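Local atomic coordinates of protein-tyrosine-phosphatase (Shewanella sp., PDB entry 2Z72), a protein that hydrolyses the phosphate ester of phosphotyrosine as a cold-active protein tyrosine phosphatase, using a calcineurin-like metallophosphoesterase fold that carries a two-zinc centre. Residues Leu126-Tyr130 with Glu186-Trp190; Phe265-Asp271 with Phe296-Val300. The contacts are given in a common frame with arbitrary orientation. Where two conformers were deposited one is given. Residue numbers count along the deposited sequence, not the author numbering.

How the interactions relate
Interactions 1 and 2 lie on opposite sides of the centre of this single-chain enzyme, their centres 35 Å apart and their nearest atoms about 21 Å apart, so they do not touch. They follow one another along the chain: 126-130 with 186-190 closes before 265-271 with 296-300 opens. Interaction 1 joins helices 122-138 and 186-192 in a fully buried setting, whereas interaction 2 joins the start of helix 267-277 to the turn between strands 293-295 and 300-302, at the edge of the six-stranded mixed sheet. Neither contains a zinc ligand; Leu126 is about 13 Å and Val300 about 14 Å from a zinc ion, side chain to metal. Both are best read as packing away from the metal site.

Interaction 1: Leu126-Tyr130 with Glu186-Trp190; sequences LWFMY and EIGQW
Two helices of the calcineurin-like phosphoesterase fold, 122-138 and 186-192, pack here through large aromatic side chains. Residues 126-130 and 186-190 are helical throughout; their axes approach to 11.4 Å with N-to-C directions 56° apart, a wide spacing filled by rings and by Ile187. CA atoms pair Leu126 with Ile187 (7.7 Å) and Tyr130 with Trp190 (8.1 Å). Trp190, chi1 t, lays its indole against helix 126-130: CZ2 is 3.5 Å from Tyr130 CA, and CH2 is 4.0 Å from Met129 CB. Tyr130, also t, turns its ring edge to the Trp190 face, T-shaped, with centroids of the Tyr130 ring and the Trp190 five-membered ring 4.9 Å apart and planes at 61°. Trp190 NE1 donates a hydrogen bond to Asp133 OD2, three residues after Tyr130. Ile187 (chi1 m, chi2 m) inserts between the helices, its CG2 4.1 Å from Leu126 CD1 and its CD1 over the six-membered ring of Trp127 in a CH-pi contact, 3.6 Å from the centroid. Trp127 NE1 donates to Pro11 O, bringing in strand 8-14. Glu186 OE2 forms a salt bridge with Lys60 NZ, while its OE1 accepts a 2.6 Å hydrogen bond from Tyr130 OH.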
# COMPACT_ATOMS: atom_id res chain seq x y z
N LEU A 126 -4.81 4.50 -6.64
CA LEU A 126 -4.29 5.52 -5.74
C LEU A 126 -5.38 6.44 -5.25
O LEU A 126 -5.50 6.71 -4.04
CB LEU A 126 -3.18 6.30 -6.47
CG LEU A 126 -1.85 5.56 -6.68
CD1 LEU A 126 -1.00 6.32 -7.67
CD2 LEU A 126 -1.06 5.38 -5.39
N TRP A 127 -6.20 6.96 -6.16
CA TRP A 127 -7.22 7.92 -5.73
C TRP A 127 -8.31 7.23 -4.91
O TRP A 127 -8.90 7.88 -4.04
CB TRP A 127 -7.79 8.71 -6.91
CG TRP A 127 -6.83 9.70 -7.46
CD1 TRP A 127 -6.19 9.71 -8.65
CD2 TRP A 127 -6.38 10.88 -6.75
NE1 TRP A 127 -5.39 10.80 -8.74
CE2 TRP A 127 -5.48 11.55 -7.60
CE3 TRP A 127 -6.66 11.46 -5.50
CZ2 TRP A 127 -4.86 12.73 -7.24
CZ3 TRP A 127 -6.04 12.63 -5.14
CH2 TRP A 127 -5.15 13.26 -6.00
N PHE A 128 -8.62 5.98 -5.20
CA PHE A 128 -9.54 5.24 -4.40
C PHE A 128 -9.00 5.10 -2.99
O PHE A 128 -9.74 5.31 -2.02
CB PHE A 128 -9.81 3.86 -5.02
CG PHE A 128 -10.59 2.94 -4.12
CD1 PHE A 128 -11.94 3.11 -3.89
CD2 PHE A 128 -9.94 1.90 -3.49
CE1 PHE A 128 -12.64 2.27 -3.04
CE2 PHE A 128 -10.65 1.06 -2.64
CZ PHE A 128 -12.00 1.22 -2.43
N MET A 129 -7.74 4.74 -2.86
CA MET A 129 -7.15 4.55 -1.51
C MET A 129 -7.04 5.86 -0.77
O MET A 129 -7.17 5.86 0.47
CB MET A 129 -5.83 3.81 -1.62
CG MET A 129 -5.92 2.36 -2.04
SD MET A 129 -7.02 1.35 -1.03
CE MET A 129 -6.20 1.49 0.54
N TYR A 130 -6.80 6.97 -1.47
CA TYR A 130 -6.77 8.29 -0.85
C TYR A 130 -8.15 8.60 -0.26
O TYR A 130 -8.30 9.01 0.89
CB TYR A 130 -6.32 9.25 -1.91
CG TYR A 130 -6.18 10.72 -1.56
CD1 TYR A 130 -7.29 11.53 -1.42
CD2 TYR A 130 -4.95 11.32 -1.38
CE1 TYR A 130 -7.19 12.87 -1.10
CE2 TYR A 130 -4.81 12.67 -1.10
CZ TYR A 130 -5.95 13.43 -0.97
OH TYR A 130 -5.90 14.80 -0.70
N GLU A 186 0.25 16.00 -5.08
CA GLU A 186 -0.64 15.57 -4.01
C GLU A 186 -0.39 14.13 -3.60
O GLU A 186 -0.22 13.81 -2.41
CB GLU A 186 -2.09 15.76 -4.43
CG GLU A 186 -3.12 15.45 -3.36
CD GLU A 186 -3.12 16.41 -2.19
OE1 GLU A 186 -3.67 16.06 -1.13
OE2 GLU A 186 -2.51 17.49 -2.29
N ILE A 187 -0.39 13.23 -4.58
CA ILE A 187 -0.16 11.80 -4.29
C ILE A 187 1.23 11.61 -3.70
O ILE A 187 1.39 10.82 -2.76
CB ILE A 187 -0.43 10.94 -5.51
CG1 ILE A 187 -1.89 10.95 -5.94
CG2 ILE A 187 0.07 9.51 -5.28
CD1 ILE A 187 -2.87 10.40 -4.94
N GLY A 188 2.23 12.27 -4.24
CA GLY A 188 3.56 12.13 -3.72
C GLY A 188 3.65 12.60 -2.31
O GLY A 188 4.41 12.00 -1.50
N GLN A 189 3.00 13.69 -1.92
CA GLN A 189 3.01 14.20 -0.56
C GLN A 189 2.32 13.20 0.36
O GLN A 189 2.82 12.90 1.48
CB GLN A 189 2.29 15.55 -0.53
CG GLN A 189 3.06 16.64 -1.23
CD GLN A 189 2.23 17.82 -1.63
OE1 GLN A 189 1.11 18.01 -1.23
NE2 GLN A 189 2.84 18.66 -2.48
N TRP A 190 1.19 12.68 -0.06
CA TRP A 190 0.46 11.67 0.69
C TRP A 190 1.31 10.45 0.92
O TRP A 190 1.46 9.96 2.08
CB TRP A 190 -0.78 11.34 -0.06
CG TRP A 190 -1.69 10.28 0.43
CD1 TRP A 190 -2.40 10.16 1.58
CD2 TRP A 190 -2.07 9.12 -0.35
NE1 TRP A 190 -3.17 9.03 1.61
CE2 TRP A 190 -2.97 8.38 0.43
CE3 TRP A 190 -1.70 8.66 -1.59
CZ2 TRP A 190 -3.54 7.18 -0.02
CZ3 TRP A 190 -2.27 7.48 -2.05
CH2 TRP A 190 -3.17 6.76 -1.27

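Interaction 2: Phe265-Asp271 with Phe296-Val300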
# COMPACT_ATOMS: atom_id res chain seq x y z
N PHE A 265 14.15 -21.49 5.58
CA PHE A 265 13.79 -20.70 6.74
C PHE A 265 13.05 -21.57 7.71
O PHE A 265 12.15 -22.36 7.39
CB PHE A 265 12.90 -19.54 6.28
CG PHE A 265 12.73 -18.50 7.36
CD1 PHE A 265 11.52 -18.37 8.00
CD2 PHE A 265 13.77 -17.66 7.75
CE1 PHE A 265 11.27 -17.43 8.99
CE2 PHE A 265 13.54 -16.73 8.74
CZ PHE A 265 12.34 -16.66 9.38
N THR A 266 13.48 -21.41 8.97
CA THR A 266 12.93 -22.31 9.97
C THR A 266 12.02 -21.57 10.92
O THR A 266 12.18 -20.37 11.16
CB THR A 266 14.04 -22.94 10.82
OG1 THR A 266 14.93 -21.92 11.30
CG2 THR A 266 14.93 -23.80 9.96
N GLU A 267 11.04 -22.32 11.44
CA GLU A 267 10.14 -21.77 12.42
C GLU A 267 10.87 -21.32 13.66
O GLU A 267 10.49 -20.31 14.27
CB GLU A 267 9.10 -22.82 12.76
CG GLU A 267 7.92 -22.29 13.50
CD GLU A 267 6.63 -23.07 13.44
OE1 GLU A 267 5.88 -22.97 14.43
OE2 GLU A 267 6.35 -23.74 12.42
N ALA A 268 11.88 -22.01 14.08
CA ALA A 268 12.71 -21.54 15.22
C ALA A 268 13.24 -20.12 15.06
O ALA A 268 13.24 -19.25 15.89
CB ALA A 268 13.84 -22.52 15.47
N GLU A 269 13.70 -19.80 13.89
CA GLU A 269 14.28 -18.53 13.48
C GLU A 269 13.13 -17.51 13.48
O GLU A 269 13.27 -16.42 14.04
CB GLU A 269 14.92 -18.51 12.08
CG GLU A 269 15.77 -17.32 11.75
CD GLU A 269 16.55 -16.83 10.59
OE1 GLU A 269 16.85 -17.68 9.72
OE2 GLU A 269 16.86 -15.57 10.59
N LEU A 270 11.98 -17.94 12.95
CA LEU A 270 10.81 -17.04 13.03
C LEU A 270 10.45 -16.69 14.47
O LEU A 270 10.14 -15.52 14.76
CB LEU A 270 9.64 -17.71 12.30
CG LEU A 270 8.37 -16.92 12.20
CD1 LEU A 270 8.58 -15.61 11.42
CD2 LEU A 270 7.34 -17.77 11.50
N ASP A 271 10.50 -17.69 15.34
CA ASP A 271 10.17 -17.44 16.73
C ASP A 271 11.05 -16.37 17.32
O ASP A 271 10.58 -15.56 18.12
CB ASP A 271 10.30 -18.72 17.58
CG ASP A 271 9.22 -19.72 17.26
OD1 ASP A 271 8.12 -19.32 16.81
OD2 ASP A 271 9.49 -20.92 17.57
N PHE A 296 4.08 -21.64 8.87
CA PHE A 296 4.70 -21.81 10.21
C PHE A 296 3.65 -21.74 11.30
O PHE A 296 3.70 -20.93 12.21
CB PHE A 296 5.80 -20.80 10.44
CG PHE A 296 6.86 -20.83 9.37
CD1 PHE A 296 6.96 -19.81 8.45
CD2 PHE A 296 7.72 -21.89 9.27
CE1 PHE A 296 7.93 -19.84 7.48
CE2 PHE A 296 8.70 -21.96 8.29
CZ PHE A 296 8.79 -20.93 7.36
N HIS A 297 2.65 -22.64 11.23
CA HIS A 297 1.60 -22.68 12.23
C HIS A 297 0.95 -21.30 12.34
O HIS A 297 0.65 -20.80 13.43
CB HIS A 297 2.19 -23.25 13.53
CG HIS A 297 2.75 -24.64 13.44
ND1 HIS A 297 4.08 -24.86 13.17
CD2 HIS A 297 2.16 -25.83 13.49
CE1 HIS A 297 4.31 -26.18 13.12
NE2 HIS A 297 3.16 -26.79 13.31
N ASN A 298 0.70 -20.68 11.19
CA ASN A 298 0.08 -19.38 11.01
C ASN A 298 0.75 -18.23 11.78
O ASN A 298 0.14 -17.19 12.01
CB ASN A 298 -1.35 -19.48 11.47
CG ASN A 298 -2.25 -20.26 10.56
OD1 ASN A 298 -2.15 -20.13 9.37
ND2 ASN A 298 -3.12 -21.07 11.14
N LYS A 299 2.03 -18.38 12.01
CA LYS A 299 2.87 -17.29 12.52
C LYS A 299 3.20 -16.24 11.46
O LYS A 299 3.43 -15.09 11.82
CB LYS A 299 4.18 -17.88 13.08
CG LYS A 299 3.89 -18.74 14.31
CD LYS A 299 5.14 -19.42 14.81
CE LYS A 299 4.81 -20.41 15.90
NZ LYS A 299 6.03 -21.16 16.37
N VAL A 300 3.21 -16.64 10.19
CA VAL A 300 3.31 -15.71 9.07
C VAL A 300 2.02 -15.87 8.27
O VAL A 300 1.62 -16.99 7.95
CB VAL A 300 4.52 -15.99 8.16
CG1 VAL A 300 4.41 -15.19 6.85
CG2 VAL A 300 5.85 -15.64 8.81
O HOH W 1 7.37 -22.34 18.68
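Three residues in a row, Phe296, His297 and Asn298, have positive phi, and the backbone folds into a type I' turn from Phe296 to Lys299, closed by Lys299 N to Phe296 O at 3.1 Å. This tight reversal puts Phe296, His297 and Lys299 within reach of the first turn of helix 267-277, where Thr266 is the N-cap residue. Glu267 reaches across with an extended side chain: OE2 accepts a hydrogen bond from His297 ND1 at 2.6 Å, and OE1 forms a salt bridge with Lys299 NZ at 2.7 Å. One helical turn on, Asp271 OD1 takes the same ammonium, 2.8 Å from Lys299 NZ, so the lysine links two acids on one side of the helix. A water extends this network, donating to Asp271 OD2 (2.8 Å) and accepting from Lys299 NZ (2.9 Å). Next to the charges lies an apolar layer. Leu270 CD2 sits 3.6 Å from Phe296 CB and 3.7 Å from Val300 CG2, while Phe265 points its edge at the Phe296 face in an offset edge-to-face pair, centroids 5.8 Å apart. Tyr260 also touches Phe265, Leu270 and Val300. Lys299 and Val300 both face Leu295 in a classic beta bulge. Helix 267-277 packs by its first turn on the hairpin of strands 293-295 and 300-302, with strand 281-284 parallel to 300-302 on its other side.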